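Local coordinates for putative polysaccharide biosynthesis protein with aminopeptidase-like domain (Clostridium acetobutylicum, PDB 3K9T) that binds one zinc ion per subunit and probably takes part in making modified polysaccharides, with no peptidase activity expected despite its aminopeptidase-like region, at residues W71-A76 against L94-Y99; V101-T106 against Y154-D159; G248-C253 against L309-L314; Y262-F267 against I275-L280. One frame throughout, in Å; residues are numbered along the deposited sequence.

Overall arrangement
Followed from the N terminus, the contacts build on two separate sheets. Contact 1 closes first, bringing the loop at 94-99 back to strand 70-79 within the insert region. Contact 2 follows in series, pairing strand 103-108 with strand 153-163; both reach one antiparallel sheet, through neighbouring strands 70-79 and 153-163, and meet where Lys74 and Asp75 bond to Asp159. Contact 3 lies about 40 Å from contact 2, centre to centre, and joins strands 245-250 and 311-315 of the mixed sheet. Contact 4 is nested inside the loop that contact 3 closes, setting helix 271-282 against strand 260-263, itself a neighbour of 311-315. None of the four cross.

Contact 1 of 4, residues W71-A76 against L94-Y99; sequences WNIKDA and LHVMSY
The hydroxyl of Tyr99, whose ring lies against Trp71, is held twice, by the carbonyl of Lys69 and by the hydroxyl of Thr34, which also bonds to the backbone N of Trp71. With its polar end fixed in this way, Tyr99 offers one ring face to the tryptophan: CB of Trp71 sits 3.5 Å from the ring centroid, a CH-pi contact displaced toward the rim. In the reverse direction, CA of Tyr99 stands 3.3 Å from the centroid of the five-membered ring of Trp71, almost on its normal, and N of Tyr99 lies 3.2 Å above the indole plane, over its centre. The two aromatic groups themselves form an offset stack, the five-membered ring and the phenol having centroids 4.9 Å apart and planes 27° from parallel. The indole is brought here by a first torsion of -176°, which puts CG of Trp71 anti to the backbone N. Its NE1 bonds to the carbonyl of Ser100, the residue after Tyr99, so the loop holds the indole by its N-H as well as by its face. CZ3 of Trp71 touches OG of Ser98 at 3.7 Å, while that hydroxyl is bonded to Ser32. Farther along, the contact turns aliphatic: Ile73 and Val96 meet tip to tip, CD1 to CG1 at 3.8 Å, and Ala76 CB presses closely on Val96 CG2 at 3.2 Å. The strand that supplies Trp71, Ile73 and Ala76 turns a corner at Lys74, where Lys74 and Asp75 both face Asp159: a classic beta bulge in the antiparallel sheet of the insert region.

Contact 2 of 4, residues V101-T106 against Y154-D159; sequences VPVHKT and YEVVID
Backbone hydrogen bonds come first where Val103 to Thr106 run antiparallel to Glu155 to Ile158, the two strand axes 177° apart. Val103 and Ile158 form one hydrogen-bonded pair, with Ile158 N reaching Val103 O at 2.8 Å; Lys105 and Val156 form the next, with Val156 N on Lys105 O at 2.7 Å. His104 with Val157, between them, and Thr106 with Glu155, beyond Lys105, are non-hydrogen-bonded pairs, and CA-H...O contacts fill in, as from His104 CA to Val156 O at 3.2 Å. Apolar packing joins Val103, Val156 and Ile158 on one face, where Lys105 also starts before its chain leads off. Val103 splits its methyls, CG2 against Val156 CG1 at 3.7 Å and CG1 against Ile158 CD1 at 3.9 Å, while Trp137 and Phe139 add aromatic cover. The other face, with His104, Thr106, Glu155 and Val157, is mostly polar. CG of His104 is anti to its backbone N (chi1 -173°), and the imidazole edge at CE1 comes 3.3 Å from Glu155 OE2, the planes 39° apart. OE1 of Glu155 is in a salt bridge with Arg79. His104 ND1, 3.7 Å from Val157 CG2, is buried without a polar partner in the model; the nearby carboxylate might stabilise a protonated imidazole, although its negative charge is already shared with Arg79.

Contact 3 of 4, residues G248-C253 against L309-L314; sequences GLVATC and LSVGSL. Unlike the reference sequence in segment 309-314: Ser310 (reference Pro).
Val250 overlaps Val311 across two neighbouring strands, CG2 against CG1 at 3.7 Å, the side chains meeting at a slant. The other methyl of Val311, CG2, is anti to its own carbonyl carbon and lies 4.0 Å from CA of Gly248, where a bare glycine backbone is what it meets. On the reverse face CD2 of Leu249 reaches across Gly312, 3.8 Å from its carbonyl carbon. The short strands 248-250 and 311-314 run parallel in sense, their axes 44° apart. Gly312 is the shared partner: its N bonds to Gly248 O, and its O accepts Val250 N at 2.8 Å, in the carbonyl plane. A weak bond from Gly248 N to Ser310 O adds to this at the start. Farther along, a side chain takes over from the backbone: OG of Ser313, anti to its own N (chi1 -172°), donates to Val250 O at 2.8 Å, tilted 30° from the carbonyl plane. Beyond it Thr252 bonds through OG1 to Tyr187 and packs on the zinc ligand Asp196, its side chain about 7 Å from the metal. Parallel strands 245-250 and 311-315 thus lie side by side in the mixed sheet of the aminopeptidase-like region, the residues after the first leading to the zinc site.

Contact 4 of 4, residues Y262-F267 against I275-L280; sequences YKRTKF and IVEKVL
CB of Tyr262 already points at helix 271-282, and with CG anti to the backbone N (chi1 180°) the ring lies against Val276, while in Glu277 CG lies beside the backbone N and the chain runs out extended to meet Arg264. The guanidinium grips the carboxylate side-on with two nitrogens: Arg264 NE donates to Glu277 OE2 at 2.7 Å and Arg264 NH2 to Glu277 OE1 at 2.9 Å, both bonds nearly straight. The two groups are not coplanar. Both oxygens lie practically in the guanidinium plane, yet each is approached from above the plane of the carboxylate, the planes standing 48° apart. Beside the salt bridge lies an apolar patch. CG1 of Val276 sits over one face of the Tyr262 ring, 3.8 Å from its centroid and closest to CD1, and Leu280 CD1 touches Tyr262 CB at 3.9 Å. The phenol hydroxyl is bonded to Asp273, near the start of the same helix, so the ring is held at its far end as well. NH1 of Arg264 has a second salt bridge, to Asp291. Arg264, just after the first strand, thereby ties the helix to the chain just after the second strand of this beta-alpha-beta unit, and its positive charge, shared between two carboxylates, probably lowers the cost of keeping both ionised.

Contact 1 of 4, residues W71-A76 against L94-Y99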
loop_
_atom_site.group_PDB
_atom_site.type_symbol
_atom_site.label_atom_id
_atom_site.label_comp_id
_atom_site.label_asym_id
_atom_site.label_seq_id
_atom_site.Cartn_x
_atom_site.Cartn_y
_atom_site.Cartn_z
ATOM N N TRP A 71 0.428 -50.659 6.943
ATOM C CA TRP A 71 0.855 -50.932 8.322
ATOM C C TRP A 71 -0.355 -51.213 9.199
ATOM O O TRP A 71 -1.399 -50.538 9.074
ATOM C CB TRP A 71 1.622 -49.728 8.893
ATOM C CG TRP A 71 2.185 -49.932 10.264
ATOM C CD1 TRP A 71 3.196 -50.784 10.611
ATOM C CD2 TRP A 71 1.780 -49.285 11.473
ATOM N NE1 TRP A 71 3.445 -50.706 11.959
ATOM C CE2 TRP A 71 2.590 -49.790 12.511
ATOM C CE3 TRP A 71 0.815 -48.321 11.783
ATOM C CZ2 TRP A 71 2.462 -49.365 13.834
ATOM C CZ3 TRP A 71 0.702 -47.883 13.101
ATOM C CH2 TRP A 71 1.524 -48.403 14.106
ATOM N N ASN A 72 -0.202 -52.194 10.094
ATOM C CA ASN A 72 -1.234 -52.543 11.071
ATOM C C ASN A 72 -0.621 -52.922 12.401
ATOM O O ASN A 72 0.538 -53.315 12.436
ATOM C CB ASN A 72 -2.104 -53.668 10.553
ATOM C CG ASN A 72 -3.134 -53.169 9.581
ATOM O OD1 ASN A 72 -4.101 -52.488 9.977
ATOM N ND2 ASN A 72 -2.928 -53.462 8.291
ATOM N N ILE A 73 -1.386 -52.811 13.487
ATOM C CA ILE A 73 -0.843 -53.115 14.805
ATOM C C ILE A 73 -1.929 -53.703 15.688
ATOM O O ILE A 73 -3.027 -53.174 15.733
ATOM C CB ILE A 73 -0.159 -51.842 15.436
ATOM C CG1 ILE A 73 0.467 -52.134 16.812
ATOM C CG2 ILE A 73 -1.136 -50.666 15.531
ATOM C CD1 ILE A 73 1.622 -51.173 17.188
ATOM N N LYS A 74 -1.606 -54.827 16.346
ATOM C CA LYS A 74 -2.472 -55.510 17.311
ATOM C C LYS A 74 -2.112 -55.115 18.756
ATOM O O LYS A 74 -2.972 -54.816 19.578
ATOM C CB LYS A 74 -2.334 -57.031 17.162
ATOM C CG LYS A 74 -2.904 -57.586 15.861
ATOM C CD LYS A 74 -2.556 -59.070 15.648
ATOM C CE LYS A 74 -2.632 -59.449 14.149
ATOM N NZ LYS A 74 -1.595 -58.762 13.286
ATOM N N ASP A 75 -0.835 -55.117 19.086
ATOM C CA ASP A 75 -0.448 -54.823 20.455
ATOM C C ASP A 75 0.999 -54.414 20.442
ATOM O O ASP A 75 1.712 -54.676 19.469
ATOM C CB ASP A 75 -0.640 -56.082 21.326
ATOM C CG ASP A 75 -0.783 -55.790 22.833
ATOM O OD1 ASP A 75 -0.845 -54.628 23.260
ATOM O OD2 ASP A 75 -0.860 -56.769 23.604
ATOM N N ALA A 76 1.407 -53.736 21.508
ATOM C CA ALA A 76 2.792 -53.356 21.716
ATOM C C ALA A 76 2.974 -53.133 23.206
ATOM O O ALA A 76 2.058 -52.635 23.877
ATOM C CB ALA A 76 3.129 -52.116 20.956
ATOM N N LEU A 94 -0.102 -43.526 21.288
ATOM C CA LEU A 94 1.043 -42.654 21.048
ATOM C C LEU A 94 2.353 -43.298 21.572
ATOM O O LEU A 94 3.446 -42.894 21.156
ATOM C CB LEU A 94 0.811 -41.256 21.628
ATOM C CG LEU A 94 -0.331 -40.365 21.091
ATOM C CD1 LEU A 94 -0.199 -38.940 21.693
ATOM C CD2 LEU A 94 -0.376 -40.285 19.551
ATOM N N HIS A 95 2.227 -44.314 22.443
ATOM C CA HIS A 95 3.369 -45.105 22.930
ATOM C C HIS A 95 4.167 -45.846 21.833
ATOM O O HIS A 95 5.290 -46.249 22.102
ATOM C CB HIS A 95 2.956 -46.146 23.983
ATOM C CG HIS A 95 2.614 -45.569 25.316
ATOM N ND1 HIS A 95 3.477 -44.761 26.019
ATOM C CD2 HIS A 95 1.510 -45.701 26.092
ATOM C CE1 HIS A 95 2.908 -44.391 27.155
ATOM N NE2 HIS A 95 1.720 -44.962 27.236
ATOM N N VAL A 96 3.604 -46.055 20.640
ATOM C CA VAL A 96 4.320 -46.726 19.554
ATOM C C VAL A 96 4.535 -45.761 18.400
ATOM O O VAL A 96 3.622 -45.030 18.016
ATOM C CB VAL A 96 3.575 -47.982 19.007
ATOM C CG1 VAL A 96 4.312 -48.564 17.794
ATOM C CG2 VAL A 96 3.476 -49.035 20.069
HETATM N N MSE A 97 5.755 -45.773 17.865
HETATM C CA MSE A 97 6.123 -44.979 16.704
HETATM C C MSE A 97 5.380 -45.554 15.484
HETATM O O MSE A 97 5.466 -46.748 15.190
HETATM C CB MSE A 97 7.635 -45.015 16.525
HETATM C CG MSE A 97 8.175 -44.239 15.315
HETATM SE SE MSE A 97 10.043 -44.698 15.007
HETATM C CE MSE A 97 10.796 -43.687 16.503
ATOM N N SER A 98 4.627 -44.699 14.795
ATOM C CA SER A 98 3.770 -45.152 13.711
ATOM C C SER A 98 4.647 -45.762 12.632
ATOM O O SER A 98 5.679 -45.206 12.295
ATOM C CB SER A 98 2.936 -44.000 13.148
ATOM O OG SER A 98 1.850 -44.470 12.365
ATOM N N TYR A 99 4.195 -46.891 12.100
ATOM C CA TYR A 99 4.903 -47.689 11.105
ATOM C C TYR A 99 6.029 -48.525 11.719
ATOM O O TYR A 99 6.891 -49.014 10.986
ATOM C CB TYR A 99 5.360 -46.863 9.871
ATOM C CG TYR A 99 4.391 -46.933 8.696
ATOM C CD1 TYR A 99 3.065 -46.511 8.834
ATOM C CD2 TYR A 99 4.785 -47.427 7.458
ATOM C CE1 TYR A 99 2.165 -46.563 7.772
ATOM C CE2 TYR A 99 3.859 -47.505 6.375
ATOM C CZ TYR A 99 2.555 -47.077 6.546
ATOM O OH TYR A 99 1.638 -47.114 5.504
#

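Contact 2 of 4, residues V101-T106 against Y154-D159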
loop_
_atom_site.group_PDB
_atom_site.type_symbol
_atom_site.label_atom_id
_atom_site.label_comp_id
_atom_site.label_asym_id
_atom_site.label_seq_id
_atom_site.Cartn_x
_atom_site.Cartn_y
_atom_site.Cartn_z
ATOM N N VAL A 101 8.226 -51.414 12.685
ATOM C CA VAL A 101 8.451 -52.802 12.252
ATOM C C VAL A 101 8.156 -53.746 13.436
ATOM O O VAL A 101 8.277 -53.345 14.573
ATOM C CB VAL A 101 9.889 -52.961 11.710
ATOM C CG1 VAL A 101 10.060 -52.102 10.443
ATOM C CG2 VAL A 101 10.914 -52.553 12.768
ATOM N N PRO A 102 7.690 -54.978 13.181
ATOM C CA PRO A 102 7.421 -55.852 14.326
ATOM C C PRO A 102 8.706 -56.254 15.070
ATOM O O PRO A 102 9.736 -56.442 14.430
ATOM C CB PRO A 102 6.780 -57.087 13.691
ATOM C CG PRO A 102 7.154 -57.028 12.262
ATOM C CD PRO A 102 7.318 -55.603 11.905
ATOM N N VAL A 103 8.646 -56.351 16.402
ATOM C CA VAL A 103 9.805 -56.714 17.189
ATOM C C VAL A 103 9.354 -57.559 18.363
ATOM O O VAL A 103 8.282 -57.329 18.924
ATOM C CB VAL A 103 10.648 -55.482 17.688
ATOM C CG1 VAL A 103 10.373 -54.201 16.834
ATOM C CG2 VAL A 103 10.450 -55.204 19.200
ATOM N N HIS A 104 10.174 -58.554 18.704
ATOM C CA HIS A 104 9.925 -59.413 19.848
ATOM C C HIS A 104 11.293 -59.786 20.429
ATOM O O HIS A 104 11.991 -60.625 19.883
ATOM C CB HIS A 104 9.120 -60.646 19.445
ATOM C CG HIS A 104 8.702 -61.488 20.607
ATOM N ND1 HIS A 104 8.833 -61.066 21.915
ATOM C CD2 HIS A 104 8.096 -62.698 20.663
ATOM C CE1 HIS A 104 8.366 -61.998 22.725
ATOM N NE2 HIS A 104 7.909 -62.997 21.992
ATOM N N LYS A 105 11.670 -59.136 21.527
ATOM C CA LYS A 105 13.017 -59.235 22.066
ATOM C C LYS A 105 13.080 -59.144 23.578
ATOM O O LYS A 105 12.149 -58.664 24.219
ATOM C CB LYS A 105 13.851 -58.075 21.536
ATOM C CG LYS A 105 13.910 -57.946 20.019
ATOM C CD LYS A 105 15.199 -57.243 19.556
ATOM C CE LYS A 105 14.998 -56.427 18.285
ATOM N NZ LYS A 105 16.265 -56.272 17.518
ATOM N N THR A 106 14.182 -59.637 24.143
ATOM C CA THR A 106 14.530 -59.301 25.512
ATOM C C THR A 106 15.724 -58.390 25.408
ATOM O O THR A 106 16.675 -58.688 24.712
ATOM C CB THR A 106 14.868 -60.489 26.412
ATOM O OG1 THR A 106 13.649 -61.066 26.884
ATOM C CG2 THR A 106 15.662 -60.007 27.632
ATOM N N TYR A 154 14.009 -56.569 29.894
ATOM C CA TYR A 154 12.676 -56.212 29.491
ATOM C C TYR A 154 12.267 -57.036 28.288
ATOM O O TYR A 154 13.064 -57.236 27.389
ATOM C CB TYR A 154 12.626 -54.718 29.140
ATOM C CG TYR A 154 12.755 -53.778 30.322
ATOM C CD1 TYR A 154 11.655 -53.503 31.135
ATOM C CD2 TYR A 154 13.968 -53.150 30.618
ATOM C CE1 TYR A 154 11.756 -52.643 32.219
ATOM C CE2 TYR A 154 14.080 -52.272 31.699
ATOM C CZ TYR A 154 12.962 -52.021 32.501
ATOM O OH TYR A 154 13.043 -51.163 33.587
ATOM N N GLU A 155 11.035 -57.537 28.300
ATOM C CA GLU A 155 10.421 -58.122 27.115
ATOM C C GLU A 155 9.868 -56.945 26.297
ATOM O O GLU A 155 9.125 -56.104 26.822
ATOM C CB GLU A 155 9.280 -59.074 27.486
ATOM C CG GLU A 155 8.892 -60.042 26.361
ATOM C CD GLU A 155 7.589 -60.793 26.621
ATOM O OE1 GLU A 155 6.931 -60.550 27.650
ATOM O OE2 GLU A 155 7.205 -61.618 25.772
ATOM N N VAL A 156 10.262 -56.886 25.030
ATOM C CA VAL A 156 9.874 -55.822 24.129
ATOM C C VAL A 156 9.093 -56.426 22.979
ATOM O O VAL A 156 9.637 -57.189 22.182
ATOM C CB VAL A 156 11.103 -55.102 23.582
ATOM C CG1 VAL A 156 10.686 -53.950 22.638
ATOM C CG2 VAL A 156 11.967 -54.600 24.748
ATOM N N VAL A 157 7.815 -56.067 22.907
ATOM C CA VAL A 157 6.911 -56.590 21.908
ATOM C C VAL A 157 6.210 -55.460 21.148
ATOM O O VAL A 157 5.576 -54.596 21.756
ATOM C CB VAL A 157 5.803 -57.462 22.572
ATOM C CG1 VAL A 157 4.784 -57.893 21.538
ATOM C CG2 VAL A 157 6.399 -58.659 23.267
ATOM N N ILE A 158 6.380 -55.453 19.831
ATOM C CA ILE A 158 5.546 -54.667 18.932
ATOM C C ILE A 158 4.968 -55.677 17.932
ATOM O O ILE A 158 5.674 -56.135 17.029
ATOM C CB ILE A 158 6.305 -53.566 18.146
ATOM C CG1 ILE A 158 6.930 -52.532 19.085
ATOM C CG2 ILE A 158 5.354 -52.876 17.182
ATOM C CD1 ILE A 158 7.906 -51.542 18.369
ATOM N N ASP A 159 3.692 -56.015 18.109
ATOM C CA ASP A 159 2.987 -56.961 17.253
ATOM C C ASP A 159 2.331 -56.200 16.117
ATOM O O ASP A 159 1.142 -55.864 16.179
ATOM C CB ASP A 159 1.931 -57.736 18.061
ATOM C CG ASP A 159 1.285 -58.856 17.266
ATOM O OD1 ASP A 159 1.788 -59.158 16.159
ATOM O OD2 ASP A 159 0.273 -59.420 17.750
#

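Contact 3 of 4, residues G248-C253 against L309-L314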
loop_
_atom_site.group_PDB
_atom_site.type_symbol
_atom_site.label_atom_id
_atom_site.label_comp_id
_atom_site.label_asym_id
_atom_site.label_seq_id
_atom_site.Cartn_x
_atom_site.Cartn_y
_atom_site.Cartn_z
ATOM N N GLY A 248 -11.007 -23.800 -2.114
ATOM C CA GLY A 248 -10.952 -24.885 -1.156
ATOM C C GLY A 248 -10.383 -24.482 0.180
ATOM O O GLY A 248 -9.738 -23.461 0.283
ATOM N N LEU A 249 -10.644 -25.301 1.196
ATOM C CA LEU A 249 -10.130 -25.086 2.535
ATOM C C LEU A 249 -9.667 -26.411 3.130
ATOM O O LEU A 249 -10.366 -27.396 2.997
ATOM C CB LEU A 249 -11.227 -24.480 3.442
ATOM C CG LEU A 249 -11.618 -23.009 3.302
ATOM C CD1 LEU A 249 -12.837 -22.714 4.147
ATOM C CD2 LEU A 249 -10.454 -22.107 3.677
ATOM N N VAL A 250 -8.500 -26.435 3.773
ATOM C CA VAL A 250 -8.044 -27.596 4.512
ATOM C C VAL A 250 -8.395 -27.338 6.011
ATOM O O VAL A 250 -7.984 -26.339 6.616
ATOM C CB VAL A 250 -6.535 -27.822 4.354
ATOM C CG1 VAL A 250 -6.077 -28.938 5.279
ATOM C CG2 VAL A 250 -6.122 -28.090 2.877
ATOM N N ALA A 251 -9.161 -28.246 6.605
ATOM C CA ALA A 251 -9.603 -28.088 7.972
ATOM C C ALA A 251 -8.740 -28.940 8.895
ATOM O O ALA A 251 -8.659 -30.159 8.759
ATOM C CB ALA A 251 -11.069 -28.478 8.122
ATOM N N THR A 252 -8.103 -28.282 9.853
ATOM C CA THR A 252 -7.354 -28.965 10.874
ATOM C C THR A 252 -7.292 -28.050 12.081
ATOM O O THR A 252 -7.540 -26.852 11.951
ATOM C CB THR A 252 -5.946 -29.312 10.385
ATOM O OG1 THR A 252 -5.244 -29.913 11.454
ATOM C CG2 THR A 252 -5.180 -28.084 9.903
ATOM N N CYS A 253 -7.005 -28.622 13.245
ATOM C CA CYS A 253 -6.810 -27.845 14.473
ATOM C C CYS A 253 -7.924 -26.854 14.749
ATOM O O CYS A 253 -7.652 -25.699 15.071
ATOM C CB CYS A 253 -5.473 -27.094 14.402
ATOM S SG CYS A 253 -4.036 -28.199 14.286
ATOM N N LEU A 309 -4.350 -24.591 -7.340
ATOM C CA LEU A 309 -5.717 -24.270 -6.931
ATOM C C LEU A 309 -5.692 -23.249 -5.788
ATOM O O LEU A 309 -4.641 -23.048 -5.195
ATOM C CB LEU A 309 -6.442 -25.520 -6.452
ATOM C CG LEU A 309 -6.476 -26.720 -7.380
ATOM C CD1 LEU A 309 -6.936 -27.956 -6.556
ATOM C CD2 LEU A 309 -7.387 -26.405 -8.575
ATOM N N SER A 310 -6.844 -22.621 -5.497
ATOM C CA SER A 310 -6.934 -21.662 -4.415
ATOM C C SER A 310 -7.447 -22.349 -3.178
ATOM O O SER A 310 -8.648 -22.422 -2.956
ATOM C CB SER A 310 -7.860 -20.485 -4.770
ATOM O OG SER A 310 -7.594 -20.106 -6.083
ATOM N N VAL A 311 -6.532 -22.839 -2.375
ATOM C CA VAL A 311 -6.891 -23.528 -1.150
ATOM C C VAL A 311 -6.200 -22.849 0.055
ATOM O O VAL A 311 -4.969 -22.707 0.106
ATOM C CB VAL A 311 -6.524 -25.040 -1.245
ATOM C CG1 VAL A 311 -6.806 -25.763 0.083
ATOM C CG2 VAL A 311 -7.243 -25.653 -2.391
ATOM N N GLY A 312 -7.012 -22.400 1.000
ATOM C CA GLY A 312 -6.490 -21.913 2.283
ATOM C C GLY A 312 -6.782 -22.900 3.399
ATOM O O GLY A 312 -7.116 -24.040 3.137
ATOM N N SER A 313 -6.658 -22.442 4.650
ATOM C CA SER A 313 -6.799 -23.296 5.816
ATOM C C SER A 313 -7.328 -22.458 6.952
ATOM O O SER A 313 -6.710 -21.474 7.356
ATOM C CB SER A 313 -5.465 -23.941 6.162
ATOM O OG SER A 313 -5.580 -24.923 7.186
ATOM N N LEU A 314 -8.516 -22.818 7.425
ATOM C CA LEU A 314 -9.182 -22.090 8.498
ATOM C C LEU A 314 -9.137 -22.981 9.741
ATOM O O LEU A 314 -9.728 -24.078 9.778
ATOM C CB LEU A 314 -10.603 -21.692 8.090
ATOM C CG LEU A 314 -11.414 -21.010 9.189
ATOM C CD1 LEU A 314 -10.715 -19.754 9.700
ATOM C CD2 LEU A 314 -12.797 -20.692 8.692
#

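Contact 4 of 4, residues Y262-F267 against I275-L280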
loop_
_atom_site.group_PDB
_atom_site.type_symbol
_atom_site.label_atom_id
_atom_site.label_comp_id
_atom_site.label_asym_id
_atom_site.label_seq_id
_atom_site.Cartn_x
_atom_site.Cartn_y
_atom_site.Cartn_z
ATOM N N TYR A 262 -6.535 -17.927 9.984
ATOM C CA TYR A 262 -6.673 -18.229 8.556
ATOM C C TYR A 262 -5.363 -18.139 7.810
ATOM O O TYR A 262 -4.722 -17.093 7.793
ATOM C CB TYR A 262 -7.653 -17.280 7.874
ATOM C CG TYR A 262 -7.791 -17.587 6.399
ATOM C CD1 TYR A 262 -8.276 -18.820 5.965
ATOM C CD2 TYR A 262 -7.453 -16.654 5.442
ATOM C CE1 TYR A 262 -8.427 -19.116 4.600
ATOM C CE2 TYR A 262 -7.597 -16.937 4.064
ATOM C CZ TYR A 262 -8.084 -18.164 3.653
ATOM O OH TYR A 262 -8.208 -18.424 2.297
ATOM N N LYS A 263 -4.973 -19.239 7.183
ATOM C CA LYS A 263 -3.824 -19.251 6.276
ATOM C C LYS A 263 -4.362 -19.033 4.868
ATOM O O LYS A 263 -5.220 -19.768 4.380
ATOM C CB LYS A 263 -3.050 -20.568 6.368
ATOM C CG LYS A 263 -1.904 -20.737 5.380
ATOM C CD LYS A 263 -1.171 -22.059 5.653
ATOM C CE LYS A 263 -0.062 -22.354 4.640
ATOM N NZ LYS A 263 0.737 -23.554 5.040
ATOM N N ARG A 264 -3.851 -18.009 4.215
ATOM C CA ARG A 264 -4.262 -17.725 2.870
ATOM C C ARG A 264 -3.764 -18.701 1.820
ATOM O O ARG A 264 -2.751 -19.376 1.985
ATOM C CB ARG A 264 -3.742 -16.364 2.479
ATOM C CG ARG A 264 -4.366 -15.270 3.244
ATOM C CD ARG A 264 -3.696 -14.050 2.835
ATOM N NE ARG A 264 -4.444 -12.896 3.258
ATOM C CZ ARG A 264 -3.884 -11.763 3.647
ATOM N NH1 ARG A 264 -2.565 -11.640 3.709
ATOM N NH2 ARG A 264 -4.649 -10.754 3.999
ATOM N N THR A 265 -4.468 -18.689 0.702
ATOM C CA THR A 265 -4.010 -19.346 -0.506
ATOM C C THR A 265 -2.702 -18.714 -0.953
ATOM O O THR A 265 -2.382 -17.593 -0.549
ATOM C CB THR A 265 -5.026 -19.167 -1.668
ATOM O OG1 THR A 265 -4.995 -17.806 -2.181
ATOM C CG2 THR A 265 -6.413 -19.544 -1.203
ATOM N N LYS A 266 -1.982 -19.411 -1.836
ATOM C CA LYS A 266 -0.724 -18.906 -2.351
ATOM C C LYS A 266 -0.930 -17.561 -3.060
ATOM O O LYS A 266 -0.015 -16.767 -3.110
ATOM C CB LYS A 266 -0.025 -19.922 -3.278
ATOM C CG LYS A 266 -0.640 -20.041 -4.695
ATOM C CD LYS A 266 0.100 -21.007 -5.654
ATOM C CE LYS A 266 1.106 -20.355 -6.674
ATOM N NZ LYS A 266 2.072 -21.457 -7.185
ATOM N N PHE A 267 -2.124 -17.307 -3.591
ATOM C CA PHE A 267 -2.409 -16.054 -4.304
ATOM C C PHE A 267 -2.697 -14.892 -3.357
ATOM O O PHE A 267 -2.688 -13.741 -3.775
ATOM C CB PHE A 267 -3.592 -16.185 -5.261
ATOM C CG PHE A 267 -3.529 -17.373 -6.135
ATOM C CD1 PHE A 267 -2.667 -17.403 -7.226
ATOM C CD2 PHE A 267 -4.344 -18.471 -5.886
ATOM C CE1 PHE A 267 -2.601 -18.515 -8.057
ATOM C CE2 PHE A 267 -4.281 -19.609 -6.708
ATOM C CZ PHE A 267 -3.409 -19.626 -7.797
ATOM N N ILE A 275 -13.227 -13.863 0.985
ATOM C CA ILE A 275 -14.464 -14.269 1.682
ATOM C C ILE A 275 -14.139 -14.589 3.148
ATOM O O ILE A 275 -14.759 -14.051 4.069
ATOM C CB ILE A 275 -15.144 -15.489 1.034
ATOM C CG1 ILE A 275 -15.850 -15.087 -0.252
ATOM C CG2 ILE A 275 -16.138 -16.152 2.000
ATOM C CD1 ILE A 275 -16.396 -16.295 -0.996
ATOM N N VAL A 276 -13.173 -15.467 3.373
ATOM C CA VAL A 276 -12.859 -15.815 4.763
ATOM C C VAL A 276 -12.439 -14.581 5.598
ATOM O O VAL A 276 -12.860 -14.453 6.734
ATOM C CB VAL A 276 -11.802 -16.958 4.887
ATOM C CG1 VAL A 276 -11.352 -17.103 6.362
ATOM C CG2 VAL A 276 -12.396 -18.281 4.319
ATOM N N GLU A 277 -11.649 -13.664 5.039
ATOM C CA GLU A 277 -11.192 -12.519 5.859
ATOM C C GLU A 277 -12.356 -11.568 6.156
ATOM O O GLU A 277 -12.405 -10.998 7.222
ATOM C CB GLU A 277 -10.008 -11.806 5.223
ATOM C CG GLU A 277 -8.756 -12.707 5.099
ATOM C CD GLU A 277 -7.753 -12.156 4.106
ATOM O OE1 GLU A 277 -7.552 -10.925 4.108
ATOM O OE2 GLU A 277 -7.172 -12.943 3.325
ATOM N N LYS A 278 -13.322 -11.476 5.239
ATOM C CA LYS A 278 -14.501 -10.648 5.432
ATOM C C LYS A 278 -15.436 -11.224 6.488
ATOM O O LYS A 278 -16.052 -10.464 7.249
ATOM C CB LYS A 278 -15.255 -10.448 4.102
ATOM C CG LYS A 278 -16.326 -9.333 4.114
ATOM C CD LYS A 278 -15.745 -7.975 4.543
ATOM C CE LYS A 278 -16.731 -6.860 4.264
ATOM N NZ LYS A 278 -16.495 -5.649 5.078
ATOM N N VAL A 279 -15.551 -12.556 6.547
ATOM C CA VAL A 279 -16.330 -13.201 7.611
ATOM C C VAL A 279 -15.656 -12.942 8.979
ATOM O O VAL A 279 -16.317 -12.489 9.943
ATOM C CB VAL A 279 -16.548 -14.709 7.354
ATOM C CG1 VAL A 279 -17.161 -15.366 8.568
ATOM C CG2 VAL A 279 -17.428 -14.969 6.053
ATOM N N LEU A 280 -14.343 -13.155 9.057
ATOM C CA LEU A 280 -13.601 -12.935 10.324
ATOM C C LEU A 280 -13.693 -11.496 10.818
ATOM O O LEU A 280 -13.920 -11.217 12.029
ATOM C CB LEU A 280 -12.128 -13.341 10.173
ATOM C CG LEU A 280 -11.896 -14.858 9.952
ATOM C CD1 LEU A 280 -10.453 -15.104 9.534
ATOM C CD2 LEU A 280 -12.279 -15.703 11.210
#